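Local atomic coordinates of trimethylamine-N-oxide reductase (Haemophilus influenzae, PDB entry 7L5I), a protein that probably reduces S- and N-oxides such as trimethylamine N-oxide at a molybdenum centre carried by two pterin guanine dinucleotide cofactors. Residues Val36-Val49 and Met522-Gln534. Residues are numbered along the deposited sequence; the frame is centred on the assembly and turned at random.
Sequences VVTAAHWGSIGVVV and MSVYPMKQVVPPQ
One direct hydrogen bond joins Val36-Val49 to Met522-Gln534: Lys528 N donates to Val37 O over 3.3 Å, in the carbonyl plane on a lone pair and fairly straight at 162°. Beside it Thr38 CA leans on Pro526 O in a CA-H...O contact of 3.3 Å. Water supplies the remaining polar links. One molecule donates to both Thr38 O and Pro526 O and accepts from Ser44 OG; a second donates to Lys528 O and is also bonded to Thr38 OG1; a third accepts from Ser44 N and is hydrogen-bonded to Tyr525 OH. Ala39 N, by contrast, is buried here without a polar partner.

This sparse bonding illustrates how two sheets can meet without merging. Residues 36-40 and 43-49 form a beta hairpin closed by a type I turn from Ala40 to Gly43, the start of a three-stranded antiparallel sheet in the N-terminal region of the molybdopterin oxidoreductase family. Strand 523-527, from a separate mixed sheet, crosses strand 36-40 at 110°, too steeply for continued pairing. Within the turn, His41 NE2 hydrogen-bonds to Trp144 O, the backbone of a residue of the oxo-ligand pocket.

Aromatic packing is concentrated at Tyr525, where Ser44 CB makes a CH-pi contact over the ring centre, 3.7 Å from the centroid.

Aliphatic contacts gather round Val530, whose two methyls divide the work. CG1, anti to the backbone N, meets Val49 CG2 at 3.5 Å and Val47 CG1 a little farther off, while CG2 faces Thr38 CG2 and Val36 CG1. The side chains of Val36 and Lys528 cross at about a right angle, with Val36 CG1 3.8 Å from Lys528 CB. Elsewhere Ala39 CB packs on Met527 CG at 3.8 Å, and the methionine chain, bent at chi3 (61°), brings CE back against Ala39 O.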
ATOM      1  N   VAL A  36     -14.526  15.815 -20.607  1.00 15.84           N
ATOM      2  CA  VAL A  36     -13.435  16.455 -19.886  1.00 13.17           C
ATOM      3  C   VAL A  36     -12.448  15.361 -19.509  1.00 16.21           C
ATOM      4  O   VAL A  36     -12.847  14.293 -19.022  1.00 17.04           O
ATOM      5  CB  VAL A  36     -13.946  17.183 -18.632  1.00 18.30           C
ATOM      6  CG1 VAL A  36     -12.795  17.883 -17.891  1.00 19.02           C
ATOM      7  CG2 VAL A  36     -15.029  18.174 -19.011  1.00 22.18           C
ATOM      8  N   VAL A  37     -11.160  15.632 -19.708  1.00 15.29           N
ATOM      9  CA  VAL A  37     -10.124  14.679 -19.346  1.00 12.81           C
ATOM     10  C   VAL A  37      -9.571  15.040 -17.977  1.00 12.70           C
ATOM     11  O   VAL A  37      -9.206  16.198 -17.715  1.00 13.16           O
ATOM     12  CB  VAL A  37      -9.004  14.620 -20.399  1.00 16.03           C
ATOM     13  CG1 VAL A  37      -7.858  13.767 -19.872  1.00 17.72           C
ATOM     14  CG2 VAL A  37      -9.545  14.077 -21.715  1.00 19.78           C
ATOM     15  N   THR A  38      -9.520  14.048 -17.095  1.00 14.42           N
ATOM     16  CA  THR A  38      -8.918  14.220 -15.785  1.00 13.27           C
ATOM     17  C   THR A  38      -8.189  12.922 -15.456  1.00 11.04           C
ATOM     18  O   THR A  38      -7.800  12.169 -16.358  1.00 13.18           O
ATOM     19  CB  THR A  38      -9.969  14.678 -14.769  1.00 16.19           C
ATOM     20  OG1 THR A  38      -9.335  14.912 -13.502  1.00 17.19           O
ATOM     21  CG2 THR A  38     -11.112  13.665 -14.626  1.00 18.21           C
ATOM     22  N   ALA A  39      -7.938  12.673 -14.171  1.00 11.93           N
ATOM     23  CA  ALA A  39      -7.124  11.510 -13.842  1.00 13.08           C
ATOM     24  C   ALA A  39      -7.348  11.085 -12.405  1.00 12.21           C
ATOM     25  O   ALA A  39      -7.864  11.842 -11.579  1.00 13.60           O
ATOM     26  CB  ALA A  39      -5.625  11.776 -14.050  1.00 14.07           C
ATOM     27  N   ALA A  40      -6.951   9.842 -12.128  1.00 11.99           N
ATOM     28  CA  ALA A  40      -6.981   9.284 -10.784  1.00 12.82           C
ATOM     29  C   ALA A  40      -5.792   8.338 -10.639  1.00 12.70           C
ATOM     30  O   ALA A  40      -5.058   8.097 -11.594  1.00 12.17           O
ATOM     31  CB  ALA A  40      -8.290   8.546 -10.495  1.00 13.65           C
ATOM     32  N   HIS A  41      -5.613   7.783  -9.425  1.00 12.45           N
ATOM     33  CA  HIS A  41      -4.584   6.763  -9.259  1.00 11.85           C
ATOM     34  C   HIS A  41      -4.770   5.655 -10.293  1.00 10.70           C
ATOM     35  O   HIS A  41      -3.792   5.056 -10.763  1.00 11.93           O
ATOM     36  CB  HIS A  41      -4.655   6.182  -7.858  1.00 10.52           C
ATOM     37  CG  HIS A  41      -4.206   7.093  -6.760  1.00 11.11           C
ATOM     38  ND1 HIS A  41      -2.960   7.684  -6.727  1.00 12.73           N
ATOM     39  CD2 HIS A  41      -4.831   7.477  -5.621  1.00 10.32           C
ATOM     40  CE1 HIS A  41      -2.828   8.369  -5.605  1.00 13.42           C
ATOM     41  NE2 HIS A  41      -3.949   8.250  -4.914  1.00 11.66           N
ATOM     42  N   TRP A  42      -6.021   5.377 -10.667  1.00 11.90           N
ATOM     43  CA  TRP A  42      -6.355   4.327 -11.619  1.00 12.62           C
ATOM     44  C   TRP A  42      -6.393   4.820 -13.085  1.00 12.85           C
ATOM     45  O   TRP A  42      -6.966   4.138 -13.941  1.00 14.16           O
ATOM     46  CB  TRP A  42      -7.697   3.667 -11.207  1.00 12.13           C
ATOM     47  CG  TRP A  42      -8.770   4.622 -10.749  1.00 11.34           C
ATOM     48  CD1 TRP A  42      -9.651   5.279 -11.544  1.00 12.79           C
ATOM     49  CD2 TRP A  42      -9.070   5.027  -9.396  1.00 11.33           C
ATOM     50  NE1 TRP A  42     -10.474   6.071 -10.792  1.00 12.11           N
ATOM     51  CE2 TRP A  42     -10.149   5.928  -9.466  1.00 11.68           C
ATOM     52  CE3 TRP A  42      -8.551   4.687  -8.140  1.00 11.53           C
ATOM     53  CZ2 TRP A  42     -10.697   6.517  -8.342  1.00 13.31           C
ATOM     54  CZ3 TRP A  42      -9.081   5.301  -7.017  1.00 12.36           C
ATOM     55  CH2 TRP A  42     -10.158   6.195  -7.121  1.00 12.61           C
ATOM     56  N   GLY A  43      -5.737   5.937 -13.406  1.00 11.22           N
ATOM     57  CA  GLY A  43      -5.420   6.273 -14.780  1.00 13.08           C
ATOM     58  C   GLY A  43      -6.021   7.591 -15.239  1.00 14.13           C
ATOM     59  O   GLY A  43      -6.776   8.245 -14.535  1.00 14.43           O
ATOM     60  N   SER A  44      -5.696   7.936 -16.484  1.00 13.68           N
ATOM     61  CA  SER A  44      -6.331   9.079 -17.138  1.00 11.29           C
ATOM     62  C   SER A  44      -7.769   8.719 -17.492  1.00 13.72           C
ATOM     63  O   SER A  44      -8.025   7.656 -18.058  1.00 14.80           O
ATOM     64  CB  SER A  44      -5.530   9.452 -18.387  1.00 15.80           C
ATOM     65  OG  SER A  44      -6.045  10.621 -19.035  1.00 18.84           O
ATOM     66  N   ILE A  45      -8.699   9.626 -17.198  1.00 13.82           N
ATOM     67  CA  ILE A  45     -10.134   9.351 -17.269  1.00 12.44           C
ATOM     68  C   ILE A  45     -10.794  10.359 -18.207  1.00 15.85           C
ATOM     69  O   ILE A  45     -10.591  11.567 -18.044  1.00 16.60           O
ATOM     70  CB  ILE A  45     -10.792   9.472 -15.877  1.00 16.97           C
ATOM     71  CG1 ILE A  45     -10.082   8.612 -14.848  1.00 21.63           C
ATOM     72  CG2 ILE A  45     -12.282   9.126 -15.952  1.00 15.39           C
ATOM     73  CD1 ILE A  45      -9.906   7.234 -15.242  1.00 25.71           C
ATOM     74  N   GLY A  46     -11.611   9.884 -19.119  1.00 14.81           N
ATOM     75  CA  GLY A  46     -12.466  10.752 -19.908  1.00 14.24           C
ATOM     76  C   GLY A  46     -13.853  10.740 -19.301  1.00 13.60           C
ATOM     77  O   GLY A  46     -14.466   9.681 -19.150  1.00 14.44           O
ATOM     78  N   VAL A  47     -14.348  11.931 -18.955  1.00 16.02           N
ATOM     79  CA  VAL A  47     -15.623  12.079 -18.246  1.00 15.07           C
ATOM     80  C   VAL A  47     -16.596  12.813 -19.159  1.00 13.57           C
ATOM     81  O   VAL A  47     -16.318  13.930 -19.581  1.00 14.80           O
ATOM     82  CB  VAL A  47     -15.460  12.845 -16.917  1.00 16.42           C
ATOM     83  CG1 VAL A  47     -16.766  12.871 -16.176  1.00 14.68           C
ATOM     84  CG2 VAL A  47     -14.387  12.201 -16.060  1.00 14.86           C
ATOM     85  N   VAL A  48     -17.741  12.190 -19.440  1.00 14.53           N
ATOM     86  CA  VAL A  48     -18.775  12.808 -20.260  1.00 15.00           C
ATOM     87  C   VAL A  48     -19.740  13.561 -19.357  1.00 14.64           C
ATOM     88  O   VAL A  48     -20.261  13.007 -18.382  1.00 16.56           O
ATOM     89  CB  VAL A  48     -19.527  11.758 -21.095  1.00 16.64           C
ATOM     90  CG1 VAL A  48     -20.568  12.457 -21.974  1.00 16.13           C
ATOM     91  CG2 VAL A  48     -18.572  10.953 -21.930  1.00 18.68           C
ATOM     92  N   VAL A  49     -19.988  14.833 -19.698  1.00 15.57           N
ATOM     93  CA  VAL A  49     -20.860  15.710 -18.936  1.00 19.23           C
ATOM     94  C   VAL A  49     -22.013  16.122 -19.840  1.00 21.38           C
ATOM     95  O   VAL A  49     -21.784  16.570 -20.972  1.00 23.40           O
ATOM     96  CB  VAL A  49     -20.103  16.954 -18.439  1.00 20.59           C
ATOM     97  CG1 VAL A  49     -20.974  17.794 -17.543  1.00 24.96           C
ATOM     98  CG2 VAL A  49     -18.835  16.544 -17.724  1.00 19.66           C
ATOM     99  N   MET A 522       5.762   8.673 -18.614  1.00 13.96           N
ATOM    100  CA  MET A 522       5.607   8.755 -20.057  1.00 12.01           C
ATOM    101  C   MET A 522       4.581   9.791 -20.519  1.00 17.66           C
ATOM    102  O   MET A 522       4.468  10.013 -21.729  1.00 16.99           O
ATOM    103  CB  MET A 522       5.229   7.390 -20.626  1.00 16.40           C
ATOM    104  CG  MET A 522       3.922   6.914 -20.156  1.00 17.47           C
ATOM    105  SD  MET A 522       3.397   5.479 -21.103  1.00 37.35           S
ATOM    106  CE  MET A 522       4.783   4.435 -20.885  1.00 25.55           C
ATOM    107  N   SER A 523       3.848  10.420 -19.605  1.00 12.95           N
ATOM    108  CA  SER A 523       2.897  11.450 -19.992  1.00 15.02           C
ATOM    109  C   SER A 523       2.672  12.424 -18.846  1.00 12.82           C
ATOM    110  O   SER A 523       2.772  12.056 -17.670  1.00 14.25           O
ATOM    111  CB  SER A 523       1.521  10.894 -20.383  1.00 17.53           C
ATOM    112  OG  SER A 523       1.640   9.762 -21.223  1.00 22.74           O
ATOM    113  N   VAL A 524       2.307  13.658 -19.209  1.00 13.78           N
ATOM    114  CA  VAL A 524       1.707  14.621 -18.294  1.00 12.95           C
ATOM    115  C   VAL A 524       0.199  14.545 -18.492  1.00 13.46           C
ATOM    116  O   VAL A 524      -0.299  14.701 -19.617  1.00 12.66           O
ATOM    117  CB  VAL A 524       2.211  16.045 -18.541  1.00 10.92           C
ATOM    118  CG1 VAL A 524       1.626  16.993 -17.519  1.00 14.83           C
ATOM    119  CG2 VAL A 524       3.701  16.064 -18.508  1.00 16.03           C
ATOM    120  N   TYR A 525      -0.517  14.254 -17.414  1.00 12.97           N
ATOM    121  CA  TYR A 525      -1.964  14.110 -17.461  1.00 11.64           C
ATOM    122  C   TYR A 525      -2.629  15.348 -16.882  1.00 12.94           C
ATOM    123  O   TYR A 525      -2.384  15.684 -15.711  1.00 14.33           O
ATOM    124  CB  TYR A 525      -2.409  12.885 -16.664  1.00 15.32           C
ATOM    125  CG  TYR A 525      -2.156  11.519 -17.241  1.00 15.79           C
ATOM    126  CD1 TYR A 525      -1.836  11.319 -18.577  1.00 14.82           C
ATOM    127  CD2 TYR A 525      -2.288  10.395 -16.423  1.00 15.12           C
ATOM    128  CE1 TYR A 525      -1.636  10.035 -19.068  1.00 16.31           C
ATOM    129  CE2 TYR A 525      -2.122   9.143 -16.916  1.00 13.44           C
ATOM    130  CZ  TYR A 525      -1.798   8.955 -18.226  1.00 14.90           C
ATOM    131  OH  TYR A 525      -1.617   7.665 -18.695  1.00 16.55           O
ATOM    132  N   PRO A 526      -3.483  16.038 -17.630  1.00 12.43           N
ATOM    133  CA  PRO A 526      -4.263  17.119 -17.040  1.00 11.15           C
ATOM    134  C   PRO A 526      -5.358  16.553 -16.160  1.00 12.97           C
ATOM    135  O   PRO A 526      -5.894  15.478 -16.429  1.00 14.55           O
ATOM    136  CB  PRO A 526      -4.852  17.837 -18.267  1.00 14.19           C
ATOM    137  CG  PRO A 526      -5.014  16.747 -19.264  1.00 14.46           C
ATOM    138  CD  PRO A 526      -3.867  15.796 -19.044  1.00 14.24           C
ATOM    139  N   MET A 527      -5.690  17.289 -15.090  1.00 12.49           N
ATOM    140  CA  MET A 527      -6.823  16.934 -14.232  1.00 12.22           C
ATOM    141  C   MET A 527      -7.769  18.127 -14.198  1.00 12.41           C
ATOM    142  O   MET A 527      -7.800  18.884 -13.227  1.00 12.55           O
ATOM    143  CB  MET A 527      -6.355  16.532 -12.825  1.00 15.18           C
ATOM    144  CG  MET A 527      -5.454  15.325 -12.786  1.00 12.48           C
ATOM    145  SD  MET A 527      -4.772  14.957 -11.149  1.00 15.17           S
ATOM    146  CE  MET A 527      -6.285  14.658 -10.251  1.00 16.32           C
ATOM    147  N   LYS A 528      -8.526  18.311 -15.275  1.00 13.62           N
ATOM    148  CA  LYS A 528      -9.355  19.497 -15.420  1.00 13.96           C
ATOM    149  C   LYS A 528     -10.646  19.334 -14.622  1.00 15.83           C
ATOM    150  O   LYS A 528     -11.226  18.250 -14.573  1.00 14.08           O
ATOM    151  CB  LYS A 528      -9.667  19.737 -16.898  1.00 13.98           C
ATOM    152  CG  LYS A 528     -10.476  20.997 -17.162  1.00 14.60           C
ATOM    153  CD  LYS A 528     -10.571  21.282 -18.661  1.00 20.51           C
ATOM    154  CE  LYS A 528     -11.550  22.405 -18.953  1.00 23.54           C
ATOM    155  NZ  LYS A 528     -11.131  23.697 -18.357  1.00 32.34           N
ATOM    156  N   GLN A 529     -11.079  20.415 -13.977  1.00 13.04           N
ATOM    157  CA  GLN A 529     -12.305  20.371 -13.192  1.00 13.28           C
ATOM    158  C   GLN A 529     -13.474  19.965 -14.065  1.00 17.68           C
ATOM    159  O   GLN A 529     -13.662  20.499 -15.156  1.00 15.19           O
ATOM    160  CB  GLN A 529     -12.574  21.738 -12.568  1.00 14.57           C
ATOM    161  CG  GLN A 529     -13.856  21.845 -11.774  1.00 15.44           C
ATOM    162  CD  GLN A 529     -14.042  23.265 -11.254  1.00 20.90           C
ATOM    163  OE1 GLN A 529     -13.745  24.221 -11.957  1.00 34.57           O
ATOM    164  NE2 GLN A 529     -14.531  23.406 -10.044  1.00 20.86           N
ATOM    165  N   VAL A 530     -14.275  19.025 -13.566  1.00 13.19           N
ATOM    166  CA  VAL A 530     -15.418  18.517 -14.303  1.00 14.56           C
ATOM    167  C   VAL A 530     -16.691  19.251 -13.909  1.00 19.45           C
ATOM    168  O   VAL A 530     -17.488  19.644 -14.767  1.00 21.23           O
ATOM    169  CB  VAL A 530     -15.579  17.006 -14.053  1.00 18.71           C
ATOM    170  CG1 VAL A 530     -16.734  16.504 -14.874  1.00 22.20           C
ATOM    171  CG2 VAL A 530     -14.303  16.253 -14.382  1.00 18.39           C
ATOM    172  N   VAL A 531     -16.894  19.409 -12.604  1.00 16.48           N
ATOM    173  CA  VAL A 531     -18.068  20.084 -12.043  1.00 18.21           C
ATOM    174  C   VAL A 531     -17.621  20.953 -10.884  1.00 18.08           C
ATOM    175  O   VAL A 531     -16.540  20.752 -10.314  1.00 16.85           O
ATOM    176  CB  VAL A 531     -19.127  19.085 -11.557  1.00 19.11           C
ATOM    177  CG1 VAL A 531     -19.624  18.173 -12.682  1.00 20.46           C
ATOM    178  CG2 VAL A 531     -18.544  18.248 -10.420  1.00 21.29           C
ATOM    179  N   PRO A 532     -18.459  21.895 -10.474  1.00 17.88           N
ATOM    180  CA  PRO A 532     -18.140  22.700  -9.270  1.00 16.66           C
ATOM    181  C   PRO A 532     -18.184  21.846  -8.013  1.00 18.04           C
ATOM    182  O   PRO A 532     -18.814  20.776  -7.992  1.00 18.09           O
ATOM    183  CB  PRO A 532     -19.238  23.775  -9.249  1.00 23.07           C
ATOM    184  CG  PRO A 532     -20.004  23.626 -10.528  1.00 28.69           C
ATOM    185  CD  PRO A 532     -19.748  22.265 -11.088  1.00 23.13           C
ATOM    186  N   PRO A 533     -17.566  22.299  -6.921  1.00 17.83           N
ATOM    187  CA  PRO A 533     -17.716  21.598  -5.640  1.00 18.68           C
ATOM    188  C   PRO A 533     -19.161  21.307  -5.291  1.00 18.04           C
ATOM    189  O   PRO A 533     -20.048  22.174  -5.408  1.00 20.95           O
ATOM    190  CB  PRO A 533     -17.079  22.569  -4.639  1.00 19.17           C
ATOM    191  CG  PRO A 533     -16.034  23.242  -5.430  1.00 21.40           C
ATOM    192  CD  PRO A 533     -16.665  23.462  -6.798  1.00 19.30           C
ATOM    193  N   GLN A 534     -19.401  20.083  -4.857  1.00 18.43           N
ATOM    194  CA  GLN A 534     -20.717  19.585  -4.511  1.00 18.36           C
ATOM    195  C   GLN A 534     -21.013  19.864  -3.045  1.00 19.07           C
ATOM    196  O   GLN A 534     -20.107  19.986  -2.204  1.00 16.28           O
ATOM    197  CB  GLN A 534     -20.813  18.080  -4.771  1.00 18.62           C
ATOM    198  CG  GLN A 534     -20.530  17.657  -6.205  1.00 20.31           C
ATOM    199  CD  GLN A 534     -21.544  18.223  -7.158  1.00 21.61           C
ATOM    200  OE1 GLN A 534     -22.700  17.799  -7.169  1.00 22.92           O
ATOM    201  NE2 GLN A 534     -21.133  19.209  -7.933  1.00 24.68           N
TER
HETATM  202  O   HOH W   1     -10.837  16.660 -12.440  1.00 13.99           O
HETATM  203  O   HOH W   2      -5.579  13.027 -17.634  1.00 17.74           O
HETATM  204  O   HOH W   3      -3.824   6.111 -17.890  1.00 15.44           O